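Local atomic coordinates of ATP:cob(I)alamin adenosyltransferase, putative (Burkholderia thailandensis, PDB entry 2ZHZ), a protein that probably transfers the adenosyl group of ATP to the cobalt of reduced cobalamin, forming adenosylcobalamin, and works as a homotrimer. Residues I36-E41 and E132-A137; R59-A64 and D93-H98; Q66-D71 and R149-R154; G73-I78 and A82-A87. One frame throughout, in Å; residues are numbered along the deposited sequence.

Contact 1. Residues I36-E41 and E132-A137; sequences IGDVDE and ERSIVA. With ATP (adenosine-5'-triphosphate), chain H.
Asp-38 and Ser-134 supply the polar half of this helix-to-helix contact, and Val-39 with Ile-135 the apolar half. In the polar pair, Ser-134 OG lies 2.8 Å from Asp-38 OD2, but which acceptor takes the hydroxyl proton remains open, since Ser-134 OG also pairs with the carbonyl of Ala-131 in the preceding turn. A chi1 of 56° tucks OG back over its own main chain, which brings it within reach of both acceptors, though its one proton can go to only one at a time. The second carboxylate oxygen, Asp-38 OD1, is engaged in a salt bridge with Arg-130, so the buried carboxylate is held at both ends, probably favouring its charged form.

The apolar pair is a single methyl contact: Val-39 CG2 and Ile-135 CD1 meet at 4.0 Å, one side chain lying across the other.

Ligand recognition occupies a different side of segment 132-137. Glu-132, its chain extended, accepts from the adenine amino group, ATP N6 to OE1 at 3.0 Å. Arg-133 bends at chi3 and donates NH1 to ATP N1 at 2.8 Å, approaching with the edge of its guanidinium. Together they read the amino group and ring nitrogen that distinguish adenine. Glu-132 OE2 is in turn salt-bridged to Lys-28 of the second subunit, in keeping with a nucleotide site shared between subunits of the trimer.

Within the helical bundle, helix 31-50 thus lies against helix 116-141, while Val-39 also packs on Leu-72 and Leu-76 of helix 56-77 and Ile-135 on Val-152 of helix 147-169.

Contact 2. Residues R59-A64 and D93-H98; sequences RAALSA and DGWLAH
Trp-95 reaches from helix 86-101 to Ala-61 and Ala-64 on helix 56-77, a large aromatic set against two small residues about one helical turn apart in the helical bundle. The indole is brought there by its first torsion, chi1 -77°, which puts CG anti to the carbonyl carbon and beside the backbone N; chi2 of -39° then turns the ring so that one face is presented to Ala-61. The methyl of Ala-61 lies over that face in a CH-pi contact, CB standing 3.9 Å from the centroid of the six-membered ring of Trp-95 and 20° off its normal. The ring atom nearest to Ala-61 CB is Trp-95 CE2, 3.7 Å away, so the methyl sits near the fusion of the two rings.

Ala-64 meets the same indole differently. Its methyl comes to the edge, near the ring plane, where Ala-64 CB lies 3.9 Å from Trp-95 CH2. Face and edge are therefore each met by one alanine. No hydrogen bond joins the two segments, and the pairing rests on these apolar touches.

Trp-95 also packs on Leu-158 of helix 147-169, which links this pairing to a third helix. With nothing larger than a methyl on the facing residues, the aromatic plate comes close to the main chain of helix 56-77 itself, Trp-95 CZ2 standing 3.8 Å from Ala-61 CA.

Contact 3. Residues Q66-D71 and R149-R154; sequences QHDLFD and RRYVNR. With ATP (adenosine-5'-triphosphate), chain H.
Deep in the helical bundle, helices 56-77 and 147-169 are joined through Tyr-151, whose ring reaches across to Asp-68 and Leu-69. The phenol donates to the carboxylate, Tyr-151 OH to Asp-68 OD2 at 2.7 Å, and the oxygen is met on its anti lone pair, away from OD1. Ring and carboxylate planes stand 85° apart, with OD2 at the ring edge and near the ring plane. The tyrosine reaches so far because CG is anti to the backbone N (chi1 -177°), which sends the ring out from its helix.

The other carboxylate oxygen, Asp-68 OD1, forms a salt bridge with Arg-91 of helix 86-101 and takes a weak hydrogen bond from His-88. One buried carboxylate thus ties three helices of the bundle together, and the nearby arginine probably helps keep it ionised. Beside the polar pair, Leu-69 places CD2 3.9 Å from Tyr-151 CE2, the two side chains crossing at about a right angle.

The other side of segment 149-154 faces the nucleotide and the second subunit. Asn-153 belongs to the ATP pocket and is a magnesium-binding residue. In the preceding turn, the carbonyl of Arg-150 takes two donors from opposite faces of its plane, Arg-154 N and Arg-154 NH1, the latter at 2.9 Å with the carbonyl oxygen lying in the guanidinium plane. This bond helps fix the rotation of the Arg-154 guanidinium, which also makes salt bridges through NE to Asp-93 and through NH2 to Asp-14 of the second subunit.

Contact 4. Residues G73-I78 and A82-A87; sequences GGELCI and AAITDA
Ala-82, at the start of the second segment, brings its backbone up to Glu-75: its carbonyl carbon lies 3.6 Å from Glu-75 OE1, while its methyl is directed away from the helix. At Ala-83 the chain begins to be gripped. Its N-H donates to Glu-75 OE1 over 2.7 Å, reaching the oxygen from 53° above the carboxylate plane.

Ile-84 follows with the straighter bond, 2.9 Å from its N to the same OE1 at 168°, and here the oxygen is approached nearly along its C-O bond direction. Two successive amides therefore converge on one carboxylate oxygen. Glu-75 can reach them because its side chain runs out fully extended from the helix. Ile-84 also lays CG1 beside that oxygen, and its carbonyl oxygen accepts from a water that donates again to Glu-75 OE2, each leg 2.8 Å, so both carboxylate oxygens are linked to this residue. OE2 is further satisfied by the side-chain amide of Asn-145.

Thr-85 takes no part in the grip but ends the loop: at the N-cap position, its OG1 accepts a weak bond from Ala-87 N. Beyond it, Asp-86 is held by Ser-6 and Lys-7 of the second subunit.

The connection between two helices of the bundle is thus fixed at both ends: near the C-terminal end of helix 56-77 a glutamate accepts from two successive loop amides, and directly after them comes the threonine N-cap from which helix 86-101 starts.

How the contacts relate
From the N terminus, helix 31-50 opens contact 1, which closes on helix 116-141 across 90 intervening residues. Helix 56-77 then serves three contacts in turn. Its 59-64 part closes contact 2 on helix 86-101, its 66-71 part closes contact 3 on helix 147-169, and its last turn closes contact 4, the shortest loop, on the 82-87 link. Contact 4 falls within the spans of all three others, and contact 2 within that of contact 1; contact 3 crosses both contacts 1 and 2. Contacts 2 and 3 are joined by a salt bridge, while contacts 1, 3 and 4 all pack on one another, Ile-36 meeting Leu-76 and Cys-77. Together they tie the bundle's five long helices.

Contact 1. Residues I36-E41 and E132-A137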
# COMPACT_ATOMS: atom_id res chain seq x y z
N ILE B 36 5.18 -6.05 -11.23
CA ILE B 36 3.83 -6.54 -11.52
C ILE B 36 2.99 -6.41 -10.26
O ILE B 36 1.82 -6.02 -10.32
CB ILE B 36 3.86 -8.03 -11.93
CG1 ILE B 36 4.48 -8.18 -13.32
CG2 ILE B 36 2.44 -8.60 -11.90
CD1 ILE B 36 4.88 -9.61 -13.66
N GLY B 37 3.59 -6.72 -9.11
CA GLY B 37 2.87 -6.64 -7.85
C GLY B 37 2.43 -5.23 -7.48
O GLY B 37 1.28 -5.03 -7.07
N ASP B 38 3.33 -4.27 -7.61
CA ASP B 38 3.00 -2.88 -7.28
C ASP B 38 1.92 -2.34 -8.20
O ASP B 38 1.09 -1.54 -7.77
CB ASP B 38 4.24 -2.00 -7.37
CG ASP B 38 5.20 -2.20 -6.20
OD1 ASP B 38 4.75 -2.69 -5.14
OD2 ASP B 38 6.39 -1.86 -6.36
N VAL B 39 1.92 -2.76 -9.46
CA VAL B 39 0.90 -2.31 -10.40
C VAL B 39 -0.45 -2.87 -9.97
O VAL B 39 -1.47 -2.18 -10.01
CB VAL B 39 1.23 -2.77 -11.85
CG1 VAL B 39 0.04 -2.50 -12.79
CG2 VAL B 39 2.46 -2.02 -12.35
N ASP B 40 -0.44 -4.13 -9.53
CA ASP B 40 -1.64 -4.82 -9.06
C ASP B 40 -2.15 -4.13 -7.79
O ASP B 40 -3.35 -3.90 -7.63
CB ASP B 40 -1.29 -6.29 -8.76
CG ASP B 40 -2.51 -7.16 -8.48
OD1 ASP B 40 -2.32 -8.28 -7.95
OD2 ASP B 40 -3.66 -6.75 -8.78
N GLU B 41 -1.23 -3.78 -6.89
CA GLU B 41 -1.61 -3.11 -5.65
C GLU B 41 -2.23 -1.75 -5.96
O GLU B 41 -3.21 -1.34 -5.34
CB GLU B 41 -0.39 -2.93 -4.74
CG GLU B 41 -0.76 -2.54 -3.31
CD GLU B 41 0.45 -2.42 -2.39
OE1 GLU B 41 1.47 -3.08 -2.65
OE2 GLU B 41 0.37 -1.68 -1.39
N GLU B 132 5.96 3.16 -10.08
CA GLU B 132 6.86 3.77 -11.05
C GLU B 132 8.31 3.44 -10.68
O GLU B 132 9.12 3.12 -11.55
CB GLU B 132 6.68 5.29 -11.11
CG GLU B 132 7.66 5.96 -12.07
CD GLU B 132 7.43 7.45 -12.22
OE1 GLU B 132 6.90 8.08 -11.27
OE2 GLU B 132 7.81 8.01 -13.27
N ARG B 133 8.63 3.51 -9.39
CA ARG B 133 9.99 3.20 -8.96
C ARG B 133 10.37 1.75 -9.25
O ARG B 133 11.48 1.48 -9.70
CB ARG B 133 10.16 3.51 -7.46
CG ARG B 133 9.93 4.98 -7.12
CD ARG B 133 10.43 5.34 -5.72
NE ARG B 133 9.74 4.61 -4.66
CZ ARG B 133 8.55 4.94 -4.16
NH1 ARG B 133 7.88 5.99 -4.62
NH2 ARG B 133 8.02 4.21 -3.18
N SER B 134 9.45 0.82 -9.01
CA SER B 134 9.75 -0.59 -9.28
C SER B 134 9.81 -0.89 -10.77
O SER B 134 10.53 -1.79 -11.20
CB SER B 134 8.73 -1.50 -8.57
OG SER B 134 7.40 -1.20 -8.93
N ILE B 135 9.06 -0.14 -11.57
CA ILE B 135 9.08 -0.32 -13.02
C ILE B 135 10.41 0.23 -13.55
O ILE B 135 11.03 -0.35 -14.44
CB ILE B 135 7.90 0.41 -13.69
CG1 ILE B 135 6.60 -0.35 -13.40
CG2 ILE B 135 8.13 0.54 -15.20
CD1 ILE B 135 5.34 0.39 -13.79
N VAL B 136 10.86 1.34 -12.98
CA VAL B 136 12.14 1.94 -13.38
C VAL B 136 13.28 1.00 -13.00
O VAL B 136 14.27 0.87 -13.73
CB VAL B 136 12.34 3.31 -12.70
CG1 VAL B 136 13.78 3.79 -12.90
CG2 VAL B 136 11.37 4.32 -13.29
N ALA B 137 13.15 0.35 -11.84
CA ALA B 137 14.17 -0.58 -11.36
C ALA B 137 14.24 -1.80 -12.27
O ALA B 137 15.32 -2.31 -12.56
CB ALA B 137 13.86 -1.00 -9.93
PG ATP H . 7.40 14.83 -14.35
O1G ATP H . 7.87 13.81 -15.34
O2G ATP H . 7.10 16.16 -14.97
O3G ATP H . 6.19 14.33 -13.60
PB ATP H . 9.21 13.99 -12.28
O1B ATP H . 8.55 12.66 -12.50
O2B ATP H . 10.72 14.05 -12.38
O3B ATP H . 8.58 15.11 -13.28
PA ATP H . 7.29 14.76 -10.23
O1A ATP H . 6.47 13.55 -10.54
O2A ATP H . 6.77 16.13 -10.60
O3A ATP H . 8.81 14.59 -10.83
O5' ATP H . 7.57 14.72 -8.64
C5' ATP H . 8.07 15.87 -7.96
C4' ATP H . 9.16 15.47 -6.97
O4' ATP H . 8.93 14.17 -6.38
C3' ATP H . 10.54 15.45 -7.62
O3' ATP H . 11.35 16.51 -7.08
C2' ATP H . 11.10 14.06 -7.34
O2' ATP H . 12.31 14.18 -6.57
C1' ATP H . 10.04 13.29 -6.57
N9 ATP H . 9.57 12.07 -7.32
C8 ATP H . 9.39 11.96 -8.67
N7 ATP H . 8.94 10.73 -9.01
C5 ATP H . 8.82 10.02 -7.88
C6 ATP H . 8.40 8.63 -7.51
N6 ATP H . 8.00 7.76 -8.46
N1 ATP H . 8.42 8.28 -6.18
C2 ATP H . 8.82 9.15 -5.19
N3 ATP H . 9.22 10.43 -5.47
C4 ATP H . 9.24 10.91 -6.76

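Contact 2. Residues R59-A64 and D93-H98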
# COMPACT_ATOMS: atom_id res chain seq x y z
N ARG B 59 -15.53 8.55 -12.39
CA ARG B 59 -15.68 7.10 -12.30
C ARG B 59 -15.33 6.46 -13.64
O ARG B 59 -14.66 5.43 -13.69
CB ARG B 59 -17.13 6.74 -11.93
CG ARG B 59 -17.42 5.24 -11.95
CD ARG B 59 -18.82 4.93 -11.44
NE ARG B 59 -19.00 5.39 -10.06
CZ ARG B 59 -18.41 4.83 -9.01
NH1 ARG B 59 -17.61 3.78 -9.17
NH2 ARG B 59 -18.61 5.33 -7.80
N ALA B 60 -15.77 7.09 -14.72
CA ALA B 60 -15.50 6.58 -16.06
C ALA B 60 -14.00 6.53 -16.34
O ALA B 60 -13.50 5.55 -16.88
CB ALA B 60 -16.21 7.44 -17.10
N ALA B 61 -13.29 7.59 -15.97
CA ALA B 61 -11.85 7.64 -16.21
C ALA B 61 -11.12 6.61 -15.36
O ALA B 61 -10.27 5.87 -15.87
CB ALA B 61 -11.33 9.04 -15.91
N LEU B 62 -11.44 6.55 -14.07
CA LEU B 62 -10.81 5.59 -13.17
C LEU B 62 -11.10 4.14 -13.56
O LEU B 62 -10.23 3.27 -13.42
CB LEU B 62 -11.25 5.84 -11.73
CG LEU B 62 -10.74 7.15 -11.09
CD1 LEU B 62 -11.38 7.33 -9.72
CD2 LEU B 62 -9.23 7.10 -10.96
N SER B 63 -12.31 3.87 -14.04
CA SER B 63 -12.66 2.52 -14.44
C SER B 63 -11.83 2.12 -15.66
O SER B 63 -11.34 0.99 -15.75
CB SER B 63 -14.16 2.43 -14.78
OG SER B 63 -14.94 2.66 -13.62
N ALA B 64 -11.67 3.06 -16.59
CA ALA B 64 -10.89 2.81 -17.79
C ALA B 64 -9.43 2.58 -17.42
O ALA B 64 -8.74 1.76 -18.04
CB ALA B 64 -11.00 3.99 -18.74
N ASP B 93 -2.94 12.17 -20.85
CA ASP B 93 -2.61 13.58 -21.06
C ASP B 93 -3.88 14.38 -21.30
O ASP B 93 -3.97 15.55 -20.92
CB ASP B 93 -1.68 13.75 -22.27
CG ASP B 93 -0.26 13.32 -21.97
OD1 ASP B 93 0.08 13.15 -20.78
OD2 ASP B 93 0.53 13.17 -22.93
N GLY B 94 -4.86 13.76 -21.95
CA GLY B 94 -6.12 14.42 -22.23
C GLY B 94 -6.92 14.66 -20.97
O GLY B 94 -7.47 15.74 -20.76
N TRP B 95 -7.00 13.64 -20.12
CA TRP B 95 -7.73 13.77 -18.87
C TRP B 95 -7.06 14.83 -18.00
O TRP B 95 -7.72 15.59 -17.31
CB TRP B 95 -7.78 12.43 -18.12
CG TRP B 95 -8.78 11.46 -18.68
CD1 TRP B 95 -10.02 11.75 -19.16
CD2 TRP B 95 -8.64 10.04 -18.75
NE1 TRP B 95 -10.67 10.60 -19.52
CE2 TRP B 95 -9.85 9.53 -19.28
CE3 TRP B 95 -7.62 9.14 -18.41
CZ2 TRP B 95 -10.07 8.16 -19.48
CZ3 TRP B 95 -7.84 7.78 -18.61
CH2 TRP B 95 -9.06 7.30 -19.14
N LEU B 96 -5.73 14.87 -18.05
CA LEU B 96 -4.98 15.86 -17.29
C LEU B 96 -5.37 17.27 -17.73
O LEU B 96 -5.67 18.12 -16.89
CB LEU B 96 -3.47 15.67 -17.49
CG LEU B 96 -2.80 14.63 -16.58
CD1 LEU B 96 -1.41 14.32 -17.08
CD2 LEU B 96 -2.75 15.18 -15.16
N ALA B 97 -5.36 17.51 -19.04
CA ALA B 97 -5.72 18.82 -19.56
C ALA B 97 -7.18 19.12 -19.23
O ALA B 97 -7.52 20.24 -18.83
CB ALA B 97 -5.50 18.87 -21.07
N HIS B 98 -8.03 18.12 -19.39
CA HIS B 98 -9.46 18.26 -19.12
C HIS B 98 -9.75 18.73 -17.69
O HIS B 98 -10.46 19.71 -17.48
CB HIS B 98 -10.17 16.93 -19.36
CG HIS B 98 -11.62 16.95 -19.00
ND1 HIS B 98 -12.59 17.49 -19.83
CD2 HIS B 98 -12.27 16.53 -17.89
CE1 HIS B 98 -13.77 17.40 -19.24
NE2 HIS B 98 -13.60 16.83 -18.06

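Contact 3. Residues Q66-D71 and R149-R154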
# COMPACT_ATOMS: atom_id res chain seq x y z
N GLN B 66 -8.29 1.19 -14.75
CA GLN B 66 -8.10 -0.16 -14.21
C GLN B 66 -7.80 -1.13 -15.35
O GLN B 66 -7.00 -2.06 -15.20
CB GLN B 66 -9.34 -0.64 -13.45
CG GLN B 66 -9.55 0.03 -12.10
CD GLN B 66 -10.40 -0.81 -11.17
OE1 GLN B 66 -11.58 -1.06 -11.43
NE2 GLN B 66 -9.79 -1.27 -10.07
N HIS B 67 -8.46 -0.92 -16.48
CA HIS B 67 -8.26 -1.76 -17.65
C HIS B 67 -6.85 -1.54 -18.19
O HIS B 67 -6.17 -2.48 -18.57
CB HIS B 67 -9.30 -1.42 -18.73
CG HIS B 67 -10.70 -1.76 -18.33
ND1 HIS B 67 -11.17 -3.06 -18.31
CD2 HIS B 67 -11.72 -0.98 -17.91
CE1 HIS B 67 -12.43 -3.06 -17.90
NE2 HIS B 67 -12.79 -1.81 -17.65
N ASP B 68 -6.41 -0.28 -18.20
CA ASP B 68 -5.07 0.07 -18.67
C ASP B 68 -4.03 -0.62 -17.79
O ASP B 68 -3.04 -1.17 -18.28
CB ASP B 68 -4.81 1.58 -18.57
CG ASP B 68 -5.62 2.40 -19.55
OD1 ASP B 68 -6.27 1.83 -20.45
OD2 ASP B 68 -5.58 3.64 -19.42
N LEU B 69 -4.26 -0.56 -16.48
CA LEU B 69 -3.34 -1.16 -15.52
C LEU B 69 -3.29 -2.67 -15.65
O LEU B 69 -2.26 -3.30 -15.41
CB LEU B 69 -3.72 -0.74 -14.10
CG LEU B 69 -3.50 0.75 -13.82
CD1 LEU B 69 -3.87 1.06 -12.37
CD2 LEU B 69 -2.03 1.11 -14.07
N PHE B 70 -4.42 -3.27 -16.02
CA PHE B 70 -4.46 -4.71 -16.21
C PHE B 70 -3.56 -5.05 -17.39
O PHE B 70 -2.80 -6.02 -17.35
CB PHE B 70 -5.88 -5.18 -16.50
CG PHE B 70 -5.99 -6.67 -16.66
CD1 PHE B 70 -6.02 -7.50 -15.54
CD2 PHE B 70 -6.02 -7.24 -17.93
CE1 PHE B 70 -6.06 -8.89 -15.69
CE2 PHE B 70 -6.06 -8.63 -18.08
CZ PHE B 70 -6.09 -9.45 -16.96
N ASP B 71 -3.64 -4.24 -18.45
CA ASP B 71 -2.81 -4.47 -19.63
C ASP B 71 -1.34 -4.17 -19.37
O ASP B 71 -0.46 -4.86 -19.89
CB ASP B 71 -3.31 -3.63 -20.81
CG ASP B 71 -4.64 -4.10 -21.34
OD1 ASP B 71 -5.04 -5.24 -21.03
OD2 ASP B 71 -5.29 -3.34 -22.09
N ARG B 149 6.56 3.04 -17.99
CA ARG B 149 7.17 4.07 -17.16
C ARG B 149 6.48 5.42 -17.40
O ARG B 149 6.11 6.14 -16.46
CB ARG B 149 8.65 4.14 -17.54
CG ARG B 149 9.52 5.06 -16.75
CD ARG B 149 10.97 4.86 -17.18
NE ARG B 149 11.24 5.35 -18.53
CZ ARG B 149 11.98 4.69 -19.43
NH1 ARG B 149 12.51 3.51 -19.12
NH2 ARG B 149 12.20 5.21 -20.62
N ARG B 150 6.31 5.76 -18.67
CA ARG B 150 5.68 7.02 -19.04
C ARG B 150 4.22 7.05 -18.63
O ARG B 150 3.69 8.11 -18.29
CB ARG B 150 5.80 7.25 -20.54
CG ARG B 150 7.23 7.27 -21.05
CD ARG B 150 7.26 7.54 -22.55
NE ARG B 150 6.93 8.93 -22.86
CZ ARG B 150 6.54 9.36 -24.06
NH1 ARG B 150 6.43 8.50 -25.07
NH2 ARG B 150 6.27 10.64 -24.25
N TYR B 151 3.58 5.89 -18.64
CA TYR B 151 2.17 5.80 -18.28
C TYR B 151 1.95 6.09 -16.79
O TYR B 151 1.12 6.93 -16.44
CB TYR B 151 1.62 4.41 -18.60
CG TYR B 151 0.14 4.28 -18.31
CD1 TYR B 151 -0.82 4.52 -19.29
CD2 TYR B 151 -0.30 3.97 -17.02
CE1 TYR B 151 -2.18 4.46 -19.00
CE2 TYR B 151 -1.65 3.91 -16.72
CZ TYR B 151 -2.59 4.15 -17.71
OH TYR B 151 -3.92 4.12 -17.40
N VAL B 152 2.68 5.41 -15.92
CA VAL B 152 2.50 5.64 -14.49
C VAL B 152 2.99 7.02 -14.07
O VAL B 152 2.54 7.58 -13.07
CB VAL B 152 3.20 4.55 -13.64
CG1 VAL B 152 2.47 3.22 -13.80
CG2 VAL B 152 4.66 4.41 -14.05
N ASN B 153 3.92 7.58 -14.85
CA ASN B 153 4.43 8.92 -14.56
C ASN B 153 3.24 9.88 -14.67
O ASN B 153 3.02 10.72 -13.80
CB ASN B 153 5.51 9.30 -15.58
CG ASN B 153 6.28 10.55 -15.18
OD1 ASN B 153 6.90 11.22 -16.01
ND2 ASN B 153 6.25 10.86 -13.90
N ARG B 154 2.48 9.74 -15.75
CA ARG B 154 1.32 10.58 -15.98
C ARG B 154 0.18 10.27 -15.02
O ARG B 154 -0.53 11.17 -14.58
CB ARG B 154 0.85 10.42 -17.43
CG ARG B 154 1.78 11.06 -18.43
CD ARG B 154 1.47 10.68 -19.87
NE ARG B 154 2.36 11.40 -20.77
CZ ARG B 154 3.69 11.28 -20.77
NH1 ARG B 154 4.28 10.44 -19.92
NH2 ARG B 154 4.43 12.02 -21.58
PG ATP H . 7.40 14.83 -14.35
O1G ATP H . 7.87 13.81 -15.34
O2G ATP H . 7.10 16.16 -14.97
O3G ATP H . 6.19 14.33 -13.60
PB ATP H . 9.21 13.99 -12.28
O1B ATP H . 8.55 12.66 -12.50
O2B ATP H . 10.72 14.05 -12.38
O3B ATP H . 8.58 15.11 -13.28
PA ATP H . 7.29 14.76 -10.23
O1A ATP H . 6.47 13.55 -10.54
O2A ATP H . 6.77 16.13 -10.60
O3A ATP H . 8.81 14.59 -10.83
O5' ATP H . 7.57 14.72 -8.64
C5' ATP H . 8.07 15.87 -7.96
C4' ATP H . 9.16 15.47 -6.97
O4' ATP H . 8.93 14.17 -6.38
C3' ATP H . 10.54 15.45 -7.62
O3' ATP H . 11.35 16.51 -7.08
C2' ATP H . 11.10 14.06 -7.34
O2' ATP H . 12.31 14.18 -6.57
C1' ATP H . 10.04 13.29 -6.57
N9 ATP H . 9.57 12.07 -7.32
C8 ATP H . 9.39 11.96 -8.67
N7 ATP H . 8.94 10.73 -9.01
C5 ATP H . 8.82 10.02 -7.88
C6 ATP H . 8.40 8.63 -7.51
N6 ATP H . 8.00 7.76 -8.46
N1 ATP H . 8.42 8.28 -6.18
C2 ATP H . 8.82 9.15 -5.19
N3 ATP H . 9.22 10.43 -5.47
C4 ATP H . 9.24 10.91 -6.76

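Contact 4. Residues G73-I78 and A82-A87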
# COMPACT_ATOMS: atom_id res chain seq x y z
N GLY B 73 0.18 -4.53 -16.57
CA GLY B 73 0.68 -5.66 -15.81
C GLY B 73 0.90 -6.85 -16.74
O GLY B 73 1.87 -7.59 -16.60
N GLY B 74 -0.01 -7.01 -17.69
CA GLY B 74 0.10 -8.10 -18.65
C GLY B 74 1.36 -7.93 -19.48
O GLY B 74 2.01 -8.92 -19.84
N GLU B 75 1.70 -6.69 -19.80
CA GLU B 75 2.89 -6.41 -20.58
C GLU B 75 4.14 -6.77 -19.77
O GLU B 75 5.13 -7.24 -20.31
CB GLU B 75 2.95 -4.94 -20.99
CG GLU B 75 4.17 -4.60 -21.84
CD GLU B 75 4.16 -3.17 -22.35
OE1 GLU B 75 3.07 -2.64 -22.63
OE2 GLU B 75 5.26 -2.58 -22.50
N LEU B 76 4.08 -6.52 -18.46
CA LEU B 76 5.20 -6.84 -17.60
C LEU B 76 5.32 -8.35 -17.42
O LEU B 76 6.40 -8.86 -17.13
CB LEU B 76 5.03 -6.17 -16.23
CG LEU B 76 5.03 -4.63 -16.24
CD1 LEU B 76 4.78 -4.11 -14.83
CD2 LEU B 76 6.36 -4.13 -16.77
N CYS B 77 4.20 -9.06 -17.59
CA CYS B 77 4.15 -10.52 -17.45
C CYS B 77 4.68 -11.25 -18.67
O CYS B 77 5.18 -12.38 -18.57
CB CYS B 77 2.71 -10.98 -17.21
SG CYS B 77 2.03 -10.55 -15.60
N ILE B 78 4.56 -10.63 -19.84
CA ILE B 78 5.02 -11.23 -21.08
C ILE B 78 6.16 -10.41 -21.66
O ILE B 78 5.93 -9.47 -22.42
CB ILE B 78 3.89 -11.32 -22.10
CG1 ILE B 78 2.72 -12.12 -21.51
CG2 ILE B 78 4.39 -11.98 -23.38
CD1 ILE B 78 1.50 -12.20 -22.40
N ALA B 82 3.94 -5.65 -25.86
CA ALA B 82 3.66 -4.22 -25.83
C ALA B 82 2.16 -3.95 -25.85
O ALA B 82 1.54 -3.97 -26.92
CB ALA B 82 4.34 -3.53 -27.00
N ALA B 83 1.59 -3.71 -24.68
CA ALA B 83 0.16 -3.44 -24.58
C ALA B 83 -0.11 -1.95 -24.41
O ALA B 83 -1.17 -1.46 -24.80
CB ALA B 83 -0.43 -4.22 -23.42
N ILE B 84 0.84 -1.24 -23.82
CA ILE B 84 0.68 0.20 -23.60
C ILE B 84 1.24 0.96 -24.79
O ILE B 84 2.41 0.82 -25.13
CB ILE B 84 1.41 0.64 -22.31
CG1 ILE B 84 0.92 -0.21 -21.13
CG2 ILE B 84 1.16 2.12 -22.04
CD1 ILE B 84 -0.58 -0.20 -20.93
N THR B 85 0.40 1.79 -25.41
CA THR B 85 0.78 2.56 -26.59
C THR B 85 0.63 4.07 -26.39
O THR B 85 0.25 4.53 -25.31
CB THR B 85 -0.10 2.18 -27.78
OG1 THR B 85 -1.45 2.58 -27.52
CG2 THR B 85 -0.07 0.67 -28.00
N ASP B 86 0.94 4.84 -27.43
CA ASP B 86 0.81 6.29 -27.36
C ASP B 86 -0.64 6.65 -27.07
O ASP B 86 -0.92 7.66 -26.43
CB ASP B 86 1.24 6.95 -28.67
CG ASP B 86 2.75 6.99 -28.84
OD1 ASP B 86 3.47 6.82 -27.83
OD2 ASP B 86 3.21 7.22 -29.97
N ALA B 87 -1.55 5.82 -27.55
CA ALA B 87 -2.98 6.05 -27.34
C ALA B 87 -3.28 6.12 -25.85
O ALA B 87 -4.05 6.96 -25.40
CB ALA B 87 -3.78 4.93 -27.99
O HOH W 1 4.73 -0.68 -24.55